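Local coordinates for protein-tyrosine-phosphatase (Vibrio vulnificus, PDB 7DHF) that probably removes phosphate from phosphotyrosine in proteins, as a low-molecular-weight protein tyrosine phosphatase of the capsular polysaccharide system, at residues L9-G14 against A38-E43; N15-P20 against P51-A56; I86-K91 against G106-F111. The protein carries 1 engineered substitution. All blocks are in the same frame, centred on the assembly; numbering follows the deposited sequence.

Contact 1: residues L9-G14 against A38-E43. Engineered in segment 9-14: A12 (natural residue Cys). With PO4 (phosphate ion), chain E.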
ATOM      1  N   LEU A   9      -2.861   7.086  -2.221  1.00  9.97           N
ATOM      2  CA  LEU A   9      -1.494   6.599  -2.083  1.00  9.63           C
ATOM      3  C   LEU A   9      -1.466   5.540  -0.989  1.00  9.61           C
ATOM      4  O   LEU A   9      -1.781   5.831   0.170  1.00 10.33           O
ATOM      5  CB  LEU A   9      -0.550   7.749  -1.727  1.00  9.97           C
ATOM      6  CG  LEU A   9       0.943   7.410  -1.694  1.00 11.00           C
ATOM      7  CD1 LEU A   9       1.468   7.114  -3.095  1.00 11.20           C
ATOM      8  CD2 LEU A   9       1.732   8.536  -1.050  1.00 11.93           C
ATOM      9  N   VAL A  10      -1.092   4.318  -1.357  1.00  9.07           N
ATOM     10  CA  VAL A  10      -0.958   3.222  -0.403  1.00  8.85           C
ATOM     11  C   VAL A  10       0.488   3.183   0.071  1.00  9.26           C
ATOM     12  O   VAL A  10       1.415   3.135  -0.745  1.00  9.96           O
ATOM     13  CB  VAL A  10      -1.369   1.890  -1.050  1.00  9.73           C
ATOM     14  CG1 VAL A  10      -1.239   0.746  -0.057  1.00  9.90           C
ATOM     15  CG2 VAL A  10      -2.790   1.983  -1.585  1.00  9.97           C
ATOM     16  N   VAL A  11       0.689   3.204   1.388  1.00 10.02           N
ATOM     17  CA  VAL A  11       2.013   3.401   1.962  1.00  9.47           C
ATOM     18  C   VAL A  11       2.355   2.267   2.916  1.00  9.56           C
ATOM     19  O   VAL A  11       1.533   1.854   3.741  1.00 10.55           O
ATOM     20  CB  VAL A  11       2.119   4.767   2.670  1.00 11.27           C
ATOM     21  CG1 VAL A  11       3.432   4.887   3.439  1.00 12.56           C
ATOM     22  CG2 VAL A  11       1.995   5.890   1.654  1.00 11.52           C
ATOM     23  N   ALA A  12       3.583   1.772   2.794  1.00  9.66           N
ATOM     24  CA  ALA A  12       4.168   0.899   3.800  1.00  9.72           C
ATOM     25  C   ALA A  12       5.646   1.250   3.934  1.00  9.73           C
ATOM     26  O   ALA A  12       5.987   2.435   3.999  1.00 10.64           O
ATOM     27  CB  ALA A  12       3.929  -0.570   3.452  1.00 10.69           C
ATOM     28  N   VAL A  13       6.533   0.257   3.966  1.00 10.49           N
ATOM     29  CA  VAL A  13       7.942   0.469   4.302  1.00 10.52           C
ATOM     30  C   VAL A  13       8.853   0.312   3.080  1.00  9.75           C
ATOM     31  O   VAL A  13       9.587   1.232   2.722  1.00 10.69           O
ATOM     32  CB  VAL A  13       8.386  -0.434   5.473  1.00 12.51           C
ATOM     33  CG1 VAL A  13       9.871  -0.257   5.769  1.00 13.43           C
ATOM     34  CG2 VAL A  13       7.555  -0.133   6.709  1.00 15.36           C
ATOM     35  N   GLY A  14       8.831  -0.859   2.447  1.00  9.98           N
ATOM     36  CA  GLY A  14       9.734  -1.120   1.341  1.00 10.09           C
ATOM     37  C   GLY A  14       9.146  -0.822  -0.024  1.00  9.34           C
ATOM     38  O   GLY A  14       9.882  -0.647  -1.000  1.00 10.09           O
ATOM     39  N   ALA A  38       3.929   3.940  -2.135  1.00  9.40           N
ATOM     40  CA  ALA A  38       5.274   4.378  -1.791  1.00  9.58           C
ATOM     41  C   ALA A  38       5.685   3.750  -0.469  1.00 10.13           C
ATOM     42  O   ALA A  38       4.852   3.248   0.290  1.00 10.49           O
ATOM     43  CB  ALA A  38       5.364   5.903  -1.699  1.00 10.35           C
ATOM     44  N   GLY A  39       6.987   3.801  -0.201  1.00  9.35           N
ATOM     45  CA  GLY A  39       7.543   3.217   1.002  1.00 10.39           C
ATOM     46  C   GLY A  39       8.281   4.218   1.866  1.00 10.03           C
ATOM     47  O   GLY A  39       9.076   5.021   1.365  1.00 10.57           O
ATOM     48  N   ILE A  40       8.028   4.166   3.176  1.00 11.29           N
ATOM     49  CA  ILE A  40       8.660   5.086   4.118  1.00 12.31           C
ATOM     50  C   ILE A  40      10.171   4.908   4.134  1.00 12.15           C
ATOM     51  O   ILE A  40      10.910   5.861   4.408  1.00 12.81           O
ATOM     52  CB  ILE A  40       8.043   4.891   5.518  1.00 14.08           C
ATOM     53  CG1 ILE A  40       6.592   5.369   5.523  1.00 15.03           C
ATOM     54  CG2 ILE A  40       8.855   5.620   6.585  1.00 15.75           C
ATOM     55  CD1 ILE A  40       5.782   4.838   6.678  1.00 17.14           C
ATOM     56  N   ALA A  41      10.657   3.696   3.859  1.00 11.67           N
ATOM     57  CA  ALA A  41      12.080   3.386   3.940  1.00 12.63           C
ATOM     58  C   ALA A  41      12.585   2.741   2.654  1.00 11.93           C
ATOM     59  O   ALA A  41      13.553   1.978   2.676  1.00 12.64           O
ATOM     60  CB  ALA A  41      12.382   2.495   5.145  1.00 13.87           C
ATOM     61  N   ALA A  42      11.942   3.034   1.524  1.00 11.51           N
ATOM     62  CA  ALA A  42      12.355   2.417   0.268  1.00 11.91           C
ATOM     63  C   ALA A  42      13.790   2.787  -0.086  1.00 11.04           C
ATOM     64  O   ALA A  42      14.565   1.935  -0.536  1.00 12.40           O
ATOM     65  CB  ALA A  42      11.401   2.828  -0.854  1.00 11.95           C
ATOM     66  N   GLU A  43      14.164   4.052   0.113  1.00 11.04           N
ATOM     67  CA  GLU A  43      15.503   4.498  -0.260  1.00 11.97           C
ATOM     68  C   GLU A  43      16.561   3.887   0.654  1.00 11.89           C
ATOM     69  O   GLU A  43      17.564   3.339   0.178  1.00 12.42           O
ATOM     70  CB  GLU A  43      15.565   6.029  -0.236  1.00 14.32           C
ATOM     71  CG  GLU A  43      16.707   6.633  -1.044  1.00 18.34           C
ATOM     72  CD  GLU A  43      16.458   8.086  -1.424  1.00 21.02           C
ATOM     73  OE1 GLU A  43      15.466   8.673  -0.942  1.00 23.41           O
ATOM     74  OE2 GLU A  43      17.262   8.646  -2.201  1.00 21.93           O
TER
HETATM   75  P   PO4 E 201       5.965  -3.182   1.888  1.00  9.78           P
HETATM   76  O1  PO4 E 201       7.130  -3.708   1.075  1.00 10.09           O
HETATM   77  O2  PO4 E 201       5.135  -4.363   2.331  1.00 10.22           O
HETATM   78  O3  PO4 E 201       5.154  -2.284   0.985  1.00 11.78           O
HETATM   79  O4  PO4 E 201       6.498  -2.432   3.087  1.00 10.73           O
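V11 and I40 meet with their side chains crossing at about a right angle. CG1 of V11, anti to the backbone N (chi1 172°), reaches CG1 of I40 at 3.8 Å. The same I40 branch passes close to the carbonyl oxygen of A12. Further on, CG1 of V13 touches CB of A41 at 3.8 Å, one methyl against another. At the other end, CD1 of L9 comes up to the A38 backbone.

The backbones pair as parallel strands. A38 N donates to V10 O, A12 N to A38 O, and I40 N to A12 O at 2.8 Å. Past the strands, A41 N bonds V13 O at 2.9 Å, in the carbonyl plane and on a lone pair. This ties the type I turn G39-A42 to the start of the phosphate-binding loop. V13 N and G14 N turn the other way, and both donate to phosphate O4. A12 is engineered in place of Cys, the predicted nucleophile; its CB lies 3.2 Å from phosphate O4.

The pair belongs to the beta-alpha-beta unit of strand 7-12, helix 18-29 and strand 34-39. Strand 85-88 flanks strand 7-12 on its other edge. Helix 92-100 packs on I40 through H93, A96 and I100.

Contact 2: residues N15-P20 against P51-A56. With PO4 (phosphate ion), chain E.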
ATOM      1  N   ASN A  15       7.818  -0.765  -0.100  1.00  9.30           N
ATOM      2  CA  ASN A  15       7.104  -0.582  -1.364  1.00  8.67           C
ATOM      3  C   ASN A  15       7.426  -1.699  -2.358  1.00  8.88           C
ATOM      4  O   ASN A  15       7.522  -1.472  -3.565  1.00  9.90           O
ATOM      5  CB  ASN A  15       7.346   0.813  -1.955  1.00  9.18           C
ATOM      6  CG  ASN A  15       6.329   1.198  -3.032  1.00  9.15           C
ATOM      7  OD1 ASN A  15       6.673   1.862  -4.011  1.00  9.75           O
ATOM      8  ND2 ASN A  15       5.075   0.801  -2.848  1.00  9.76           N
ATOM      9  N   ILE A  16       7.566  -2.922  -1.845  1.00  9.40           N
ATOM     10  CA  ILE A  16       7.750  -4.097  -2.695  1.00 10.20           C
ATOM     11  C   ILE A  16       6.759  -5.217  -2.414  1.00 10.06           C
ATOM     12  O   ILE A  16       6.589  -6.102  -3.274  1.00 10.38           O
ATOM     13  CB  ILE A  16       9.201  -4.636  -2.633  1.00 10.77           C
ATOM     14  CG1 ILE A  16       9.606  -4.948  -1.188  1.00 11.34           C
ATOM     15  CG2 ILE A  16      10.163  -3.649  -3.283  1.00 10.92           C
ATOM     16  CD1 ILE A  16      10.869  -5.785  -1.067  1.00 13.29           C
ATOM     17  N   CYS A  17       6.086  -5.248  -1.261  1.00  9.88           N
ATOM     18  CA  CYS A  17       5.175  -6.342  -0.936  1.00  9.68           C
ATOM     19  C   CYS A  17       3.744  -5.852  -0.727  1.00  9.41           C
ATOM     20  O   CYS A  17       2.917  -5.947  -1.639  1.00 10.08           O
ATOM     21  CB  CYS A  17       5.672  -7.104   0.298  1.00 10.70           C
ATOM     22  SG  CYS A  17       7.213  -8.028   0.026  1.00 11.29           S
ATOM     23  N   ARG A  18       3.440  -5.327   0.463  1.00  9.33           N
ATOM     24  CA  ARG A  18       2.058  -4.980   0.794  1.00  9.53           C
ATOM     25  C   ARG A  18       1.577  -3.777  -0.004  1.00  8.85           C
ATOM     26  O   ARG A  18       0.458  -3.778  -0.532  1.00  9.68           O
ATOM     27  CB  ARG A  18       1.932  -4.669   2.282  1.00  9.80           C
ATOM     28  CG  ARG A  18       2.188  -5.832   3.206  1.00  9.95           C
ATOM     29  CD  ARG A  18       2.445  -5.331   4.610  1.00 10.58           C
ATOM     30  NE  ARG A  18       3.676  -4.548   4.663  1.00 10.38           N
ATOM     31  CZ  ARG A  18       4.134  -3.942   5.751  1.00 10.20           C
ATOM     32  NH1 ARG A  18       3.463  -4.022   6.893  1.00 10.67           N
ATOM     33  NH2 ARG A  18       5.266  -3.256   5.696  1.00 10.93           N
ATOM     34  N   SER A  19       2.383  -2.722  -0.065  1.00  8.71           N
ATOM     35  CA  SER A  19       1.868  -1.480  -0.627  1.00  8.92           C
ATOM     36  C   SER A  19       1.651  -1.570  -2.137  1.00  9.08           C
ATOM     37  O   SER A  19       0.638  -1.054  -2.624  1.00  9.32           O
ATOM     38  CB  SER A  19       2.701  -0.262  -0.203  1.00  9.24           C
ATOM     39  OG  SER A  19       4.080  -0.427  -0.449  1.00  9.72           O
ATOM     40  N   PRO A  20       2.526  -2.221  -2.922  1.00  9.17           N
ATOM     41  CA  PRO A  20       2.159  -2.432  -4.334  1.00  9.24           C
ATOM     42  C   PRO A  20       0.953  -3.337  -4.500  1.00  8.78           C
ATOM     43  O   PRO A  20       0.133  -3.115  -5.400  1.00  9.25           O
ATOM     44  CB  PRO A  20       3.430  -3.027  -4.959  1.00 10.74           C
ATOM     45  CG  PRO A  20       4.202  -3.570  -3.830  1.00 10.65           C
ATOM     46  CD  PRO A  20       3.900  -2.683  -2.654  1.00 10.21           C
ATOM     47  N   PRO A  51      11.160  -4.078  -8.648  1.00 11.12           N
ATOM     48  CA  PRO A  51       9.792  -4.542  -8.876  1.00 10.61           C
ATOM     49  C   PRO A  51       9.180  -5.055  -7.584  1.00  9.86           C
ATOM     50  O   PRO A  51       9.848  -5.220  -6.561  1.00 11.02           O
ATOM     51  CB  PRO A  51       9.973  -5.674  -9.889  1.00 11.91           C
ATOM     52  CG  PRO A  51      11.322  -6.223  -9.577  1.00 12.64           C
ATOM     53  CD  PRO A  51      12.156  -5.038  -9.160  1.00 11.71           C
ATOM     54  N   ALA A  52       7.878  -5.306  -7.640  1.00 10.71           N
ATOM     55  CA  ALA A  52       7.232  -5.978  -6.527  1.00 10.99           C
ATOM     56  C   ALA A  52       7.852  -7.358  -6.339  1.00 10.91           C
ATOM     57  O   ALA A  52       8.328  -7.987  -7.288  1.00 11.23           O
ATOM     58  CB  ALA A  52       5.731  -6.106  -6.782  1.00 11.14           C
ATOM     59  N   ASP A  53       7.866  -7.811  -5.089  1.00 11.10           N
ATOM     60  CA  ASP A  53       8.399  -9.123  -4.764  1.00 11.49           C
ATOM     61  C   ASP A  53       7.728 -10.191  -5.620  1.00 11.35           C
ATOM     62  O   ASP A  53       6.510 -10.177  -5.817  1.00 10.96           O
ATOM     63  CB  ASP A  53       8.141  -9.400  -3.284  1.00 12.72           C
ATOM     64  CG  ASP A  53       8.761 -10.692  -2.814  1.00 15.34           C
ATOM     65  OD1 ASP A  53       9.820 -10.636  -2.152  1.00 16.57           O
ATOM     66  OD2 ASP A  53       8.185 -11.762  -3.099  1.00 15.93           O
ATOM     67  N   ALA A  54       8.533 -11.130  -6.122  1.00 11.84           N
ATOM     68  CA  ALA A  54       8.019 -12.122  -7.062  1.00 12.08           C
ATOM     69  C   ALA A  54       6.855 -12.909  -6.473  1.00 11.24           C
ATOM     70  O   ALA A  54       5.902 -13.247  -7.186  1.00 11.54           O
ATOM     71  CB  ALA A  54       9.141 -13.071  -7.485  1.00 14.05           C
ATOM     72  N   MET A  55       6.911 -13.224  -5.177  1.00 10.99           N
ATOM     73  CA  MET A  55       5.825 -13.990  -4.580  1.00 11.02           C
ATOM     74  C   MET A  55       4.580 -13.130  -4.397  1.00 10.41           C
ATOM     75  O   MET A  55       3.457 -13.638  -4.498  1.00 11.66           O
ATOM     76  CB  MET A  55       6.262 -14.590  -3.245  1.00 12.82           C
ATOM     77  CG  MET A  55       5.299 -15.642  -2.705  1.00 13.46           C
ATOM     78  SD  MET A  55       5.131 -17.062  -3.816  1.00 14.23           S
ATOM     79  CE  MET A  55       6.693 -17.895  -3.543  1.00 15.68           C
ATOM     80  N   ALA A  56       4.752 -11.834  -4.124  1.00 10.27           N
ATOM     81  CA  ALA A  56       3.605 -10.932  -4.099  1.00 10.86           C
ATOM     82  C   ALA A  56       2.940 -10.863  -5.469  1.00 10.34           C
ATOM     83  O   ALA A  56       1.708 -10.882  -5.572  1.00 10.53           O
ATOM     84  CB  ALA A  56       4.035  -9.541  -3.633  1.00 11.52           C
TER
HETATM   85  P   PO4 E 201       5.965  -3.182   1.888  1.00  9.78           P
HETATM   86  O1  PO4 E 201       7.130  -3.708   1.075  1.00 10.09           O
HETATM   87  O2  PO4 E 201       5.135  -4.363   2.331  1.00 10.22           O
HETATM   88  O3  PO4 E 201       5.154  -2.284   0.985  1.00 11.78           O
HETATM   89  O4  PO4 E 201       6.498  -2.432   3.087  1.00 10.73           O
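I16 and A52 bring the two backbones together, with their CA atoms 4.3 Å apart. D53 N donates to I16 O at 2.8 Å, a nearly straight bond (168° at the hydrogen), tilted from the carbonyl plane. The CA of A52 also leans on that oxygen. Each segment runs into a helix, with C17 and D53 at the N-cap positions. D53 OD2 accepts from M55 N in a capping bond.

Side-chain contacts are few. SG of C17, anti to its carbonyl carbon (chi1 -68°), meets CB of D53 at 3.7 Å. CG2 of I16 lies against P51 O. CG of P20 and CB of A52 form the apolar pair. F131 of helix 128-146 touches both C17 and D53.

The inner side of 15-20 faces the phosphate. I16 N and C17 N donate to O1, and S19 N to O3. R18 grips O2 twice, through its N at 2.7 Å and through NE at 2.8 Å. Its NH2 takes O4, with the phosphorus in plane at the guanidinium edge. S19 OG donates to O3 at 2.6 Å and accepts from N15 ND2 at 2.9 Å. The N15 side chain thus acts as a second-shell group that would fix the S19 hydroxyl.

With V13 and G14, these residues form the phosphate-binding P-loop of the family. Backbone N-H groups, the start of helix 18-29 and R18 probably together stabilise the negative charge of the bound phosphate. I16 O, turned outward, anchors the loop to 51-56.

Contact 3: residues I86-K91 against G106-F111; sequences ILVMEK and GKTMLF
M89 bends at chi2 (-68°) and runs extended at chi3 (166°), putting CE over the centre of the F111 ring, 3.7 Å from the centroid. F111 has CG anti to the backbone N (chi1 -160°), and the two side chains lie side by side. The CE contact is CH-pi, and SD, oblique to the ring, makes it a Met-aromatic pair. CB of L87 approaches CD1 of F111 at 3.8 Å.

Beside the ring contact, the strands pair in parallel. I86 N donates to K107 O, M109 N to I86 O, V88 N to M109 O, and F111 N to V88 O at 2.7 Å. CD2 of L87 meets CB of M109 at 3.9 Å. On the face shared by I86, V88, T108 and L110, the V88 and T108 side chains cross at about a right angle, CG1 of V88 meeting CG2 of T108 at 3.9 Å. CD1 of L110 reaches across to V88 O and to K91 N, 3.6 Å from the latter.

T108 OG1 is hydrogen-bonded to A104 O, and helix 92-100 touches I86, V88 and T108. On the other face, helix 128-146 touches L87, M109 and F111. Strand 85-88, helix 92-100 and strand 108-110 form a beta-alpha-beta unit of a parallel alpha/beta sheet.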
ATOM      1  N   ILE A  86      -4.175   8.911   1.926  1.00 10.84           N
ATOM      2  CA  ILE A  86      -3.028   8.040   2.152  1.00 11.16           C
ATOM      3  C   ILE A  86      -3.472   6.921   3.080  1.00 10.17           C
ATOM      4  O   ILE A  86      -4.024   7.185   4.154  1.00 10.90           O
ATOM      5  CB  ILE A  86      -1.843   8.814   2.759  1.00 11.25           C
ATOM      6  CG1 ILE A  86      -1.430   9.961   1.832  1.00 12.43           C
ATOM      7  CG2 ILE A  86      -0.670   7.872   3.009  1.00 13.01           C
ATOM      8  CD1 ILE A  86      -0.425  10.913   2.439  1.00 13.54           C
ATOM      9  N   LEU A  87      -3.243   5.675   2.661  1.00  9.71           N
ATOM     10  CA  LEU A  87      -3.630   4.498   3.434  1.00  9.83           C
ATOM     11  C   LEU A  87      -2.368   3.727   3.797  1.00  9.62           C
ATOM     12  O   LEU A  87      -1.688   3.196   2.912  1.00 10.01           O
ATOM     13  CB  LEU A  87      -4.590   3.620   2.636  1.00 10.11           C
ATOM     14  CG  LEU A  87      -5.915   4.269   2.232  1.00 10.21           C
ATOM     15  CD1 LEU A  87      -6.749   3.300   1.411  1.00 11.60           C
ATOM     16  CD2 LEU A  87      -6.698   4.739   3.448  1.00 11.04           C
ATOM     17  N   VAL A  88      -2.057   3.661   5.092  1.00  9.95           N
ATOM     18  CA  VAL A  88      -0.861   2.978   5.577  1.00  9.67           C
ATOM     19  C   VAL A  88      -1.218   1.558   5.993  1.00  9.75           C
ATOM     20  O   VAL A  88      -2.346   1.268   6.408  1.00  9.97           O
ATOM     21  CB  VAL A  88      -0.181   3.742   6.735  1.00 10.68           C
ATOM     22  CG1 VAL A  88       0.308   5.102   6.265  1.00 11.71           C
ATOM     23  CG2 VAL A  88      -1.123   3.881   7.930  1.00 11.80           C
ATOM     24  N   MET A  89      -0.230   0.665   5.911  1.00  9.75           N
ATOM     25  CA  MET A  89      -0.467  -0.741   6.219  1.00  9.81           C
ATOM     26  C   MET A  89      -0.429  -1.030   7.715  1.00 10.23           C
ATOM     27  O   MET A  89      -1.067  -1.987   8.165  1.00 10.96           O
ATOM     28  CB  MET A  89       0.545  -1.615   5.477  1.00 10.13           C
ATOM     29  CG  MET A  89       0.246  -1.749   3.997  1.00  9.99           C
ATOM     30  SD  MET A  89      -1.265  -2.696   3.710  1.00 10.12           S
ATOM     31  CE  MET A  89      -1.579  -2.331   1.985  1.00 10.23           C
ATOM     32  N   GLU A  90       0.297  -0.229   8.494  1.00 10.61           N
ATOM     33  CA  GLU A  90       0.367  -0.391   9.939  1.00 11.91           C
ATOM     34  C   GLU A  90       0.122   0.952  10.609  1.00 11.72           C
ATOM     35  O   GLU A  90       0.531   1.999  10.101  1.00 11.83           O
ATOM     36  CB  GLU A  90       1.740  -0.912  10.389  1.00 12.36           C
ATOM     37  CG  GLU A  90       2.091  -2.285   9.850  1.00 13.58           C
ATOM     38  CD  GLU A  90       3.475  -2.749  10.277  1.00 15.68           C
ATOM     39  OE1 GLU A  90       3.931  -2.364  11.373  1.00 18.68           O
ATOM     40  OE2 GLU A  90       4.112  -3.497   9.508  1.00 15.97           O
ATOM     41  N   LYS A  91      -0.542   0.913  11.768  1.00 11.78           N
ATOM     42  CA  LYS A  91      -0.809   2.147  12.502  1.00 13.56           C
ATOM     43  C   LYS A  91       0.482   2.902  12.795  1.00 14.16           C
ATOM     44  O   LYS A  91       0.526   4.133  12.688  1.00 14.62           O
ATOM     45  CB  LYS A  91      -1.564   1.840  13.798  1.00 17.95           C
ATOM     46  CG  LYS A  91      -1.607   2.996  14.798  1.00 23.99           C
ATOM     47  CD  LYS A  91      -2.205   4.272  14.211  1.00 29.44           C
ATOM     48  CE  LYS A  91      -3.681   4.108  13.887  1.00 32.67           C
ATOM     49  NZ  LYS A  91      -4.453   5.342  14.202  1.00 34.79           N
ATOM     50  N   GLY A 106      -3.817  14.818   8.252  1.00 17.88           N
ATOM     51  CA  GLY A 106      -5.265  14.844   8.142  1.00 16.74           C
ATOM     52  C   GLY A 106      -5.824  13.874   7.122  1.00 15.97           C
ATOM     53  O   GLY A 106      -6.978  13.455   7.233  1.00 17.03           O
ATOM     54  N   LYS A 107      -5.032  13.508   6.113  1.00 14.76           N
ATOM     55  CA  LYS A 107      -5.507  12.614   5.065  1.00 14.07           C
ATOM     56  C   LYS A 107      -4.908  11.215   5.154  1.00 12.53           C
ATOM     57  O   LYS A 107      -5.079  10.424   4.222  1.00 12.92           O
ATOM     58  CB  LYS A 107      -5.251  13.217   3.682  1.00 17.00           C
ATOM     59  CG  LYS A 107      -3.795  13.490   3.372  1.00 19.02           C
ATOM     60  CD  LYS A 107      -3.666  14.292   2.090  1.00 20.32           C
ATOM     61  CE  LYS A 107      -2.221  14.627   1.787  1.00 19.93           C
ATOM     62  NZ  LYS A 107      -2.103  15.493   0.584  1.00 16.03           N
ATOM     63  N   THR A 108      -4.235  10.882   6.253  1.00 11.74           N
ATOM     64  CA  THR A 108      -3.611   9.574   6.420  1.00 11.66           C
ATOM     65  C   THR A 108      -4.507   8.696   7.285  1.00 11.37           C
ATOM     66  O   THR A 108      -4.837   9.059   8.420  1.00 11.93           O
ATOM     67  CB  THR A 108      -2.215   9.708   7.031  1.00 12.61           C
ATOM     68  OG1 THR A 108      -1.376  10.453   6.141  1.00 14.16           O
ATOM     69  CG2 THR A 108      -1.588   8.336   7.274  1.00 13.73           C
ATOM     70  N   MET A 109      -4.894   7.543   6.742  1.00 10.98           N
ATOM     71  CA  MET A 109      -5.783   6.602   7.404  1.00 10.90           C
ATOM     72  C   MET A 109      -5.204   5.197   7.256  1.00 10.22           C
ATOM     73  O   MET A 109      -4.196   4.990   6.575  1.00 10.57           O
ATOM     74  CB  MET A 109      -7.195   6.710   6.813  1.00 11.85           C
ATOM     75  CG  MET A 109      -7.741   8.136   6.842  1.00 12.79           C
ATOM     76  SD  MET A 109      -9.370   8.317   6.099  1.00 13.06           S
ATOM     77  CE  MET A 109      -9.561  10.098   6.117  1.00 15.71           C
ATOM     78  N   LEU A 110      -5.845   4.222   7.894  1.00 10.43           N
ATOM     79  CA  LEU A 110      -5.322   2.864   7.968  1.00 10.16           C
ATOM     80  C   LEU A 110      -5.924   2.004   6.863  1.00  9.36           C
ATOM     81  O   LEU A 110      -7.147   1.963   6.698  1.00  9.97           O
ATOM     82  CB  LEU A 110      -5.644   2.249   9.330  1.00 10.98           C
ATOM     83  CG  LEU A 110      -5.009   0.885   9.617  1.00 11.28           C
ATOM     84  CD1 LEU A 110      -3.503   1.006   9.785  1.00 12.49           C
ATOM     85  CD2 LEU A 110      -5.631   0.265  10.855  1.00 12.17           C
ATOM     86  N   PHE A 111      -5.066   1.295   6.127  1.00  9.25           N
ATOM     87  CA  PHE A 111      -5.568   0.423   5.071  1.00  9.56           C
ATOM     88  C   PHE A 111      -6.587  -0.567   5.624  1.00  9.27           C
ATOM     89  O   PHE A 111      -7.650  -0.771   5.029  1.00  9.71           O
ATOM     90  CB  PHE A 111      -4.414  -0.311   4.384  1.00  9.69           C
ATOM     91  CG  PHE A 111      -4.768  -0.842   3.025  1.00  9.60           C
ATOM     92  CD1 PHE A 111      -4.489  -0.103   1.885  1.00 10.23           C
ATOM     93  CD2 PHE A 111      -5.393  -2.068   2.885  1.00  9.83           C
ATOM     94  CE1 PHE A 111      -4.822  -0.580   0.634  1.00 10.67           C
ATOM     95  CE2 PHE A 111      -5.730  -2.551   1.633  1.00  9.82           C
ATOM     96  CZ  PHE A 111      -5.442  -1.805   0.507  1.00 10.47           C
TER

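In the fold
Contacts 1 and 3 lie on one parallel sheet, ordered 34-39, 7-12, 85-88, 108-110; contact 2 lies beside it. Contact 1 joins the first two strands and contact 3 the last two; their centres are about 12 Å apart. Contacts 1 and 2, about 11 Å between centres, alternate along the chain and share the phosphate. Their first segments are consecutive, running from strand 7-12 through the phosphate-binding loop into helix 18-29. Contact 3, later in the chain, lies about 18 Å from contact 2, centre to centre. Yet E90 OE2 reaches R18 NH1 in a salt bridge, consistent with E90 helping to position R18. The sheet thus carries the phosphate site at the C-terminal ends of its strands.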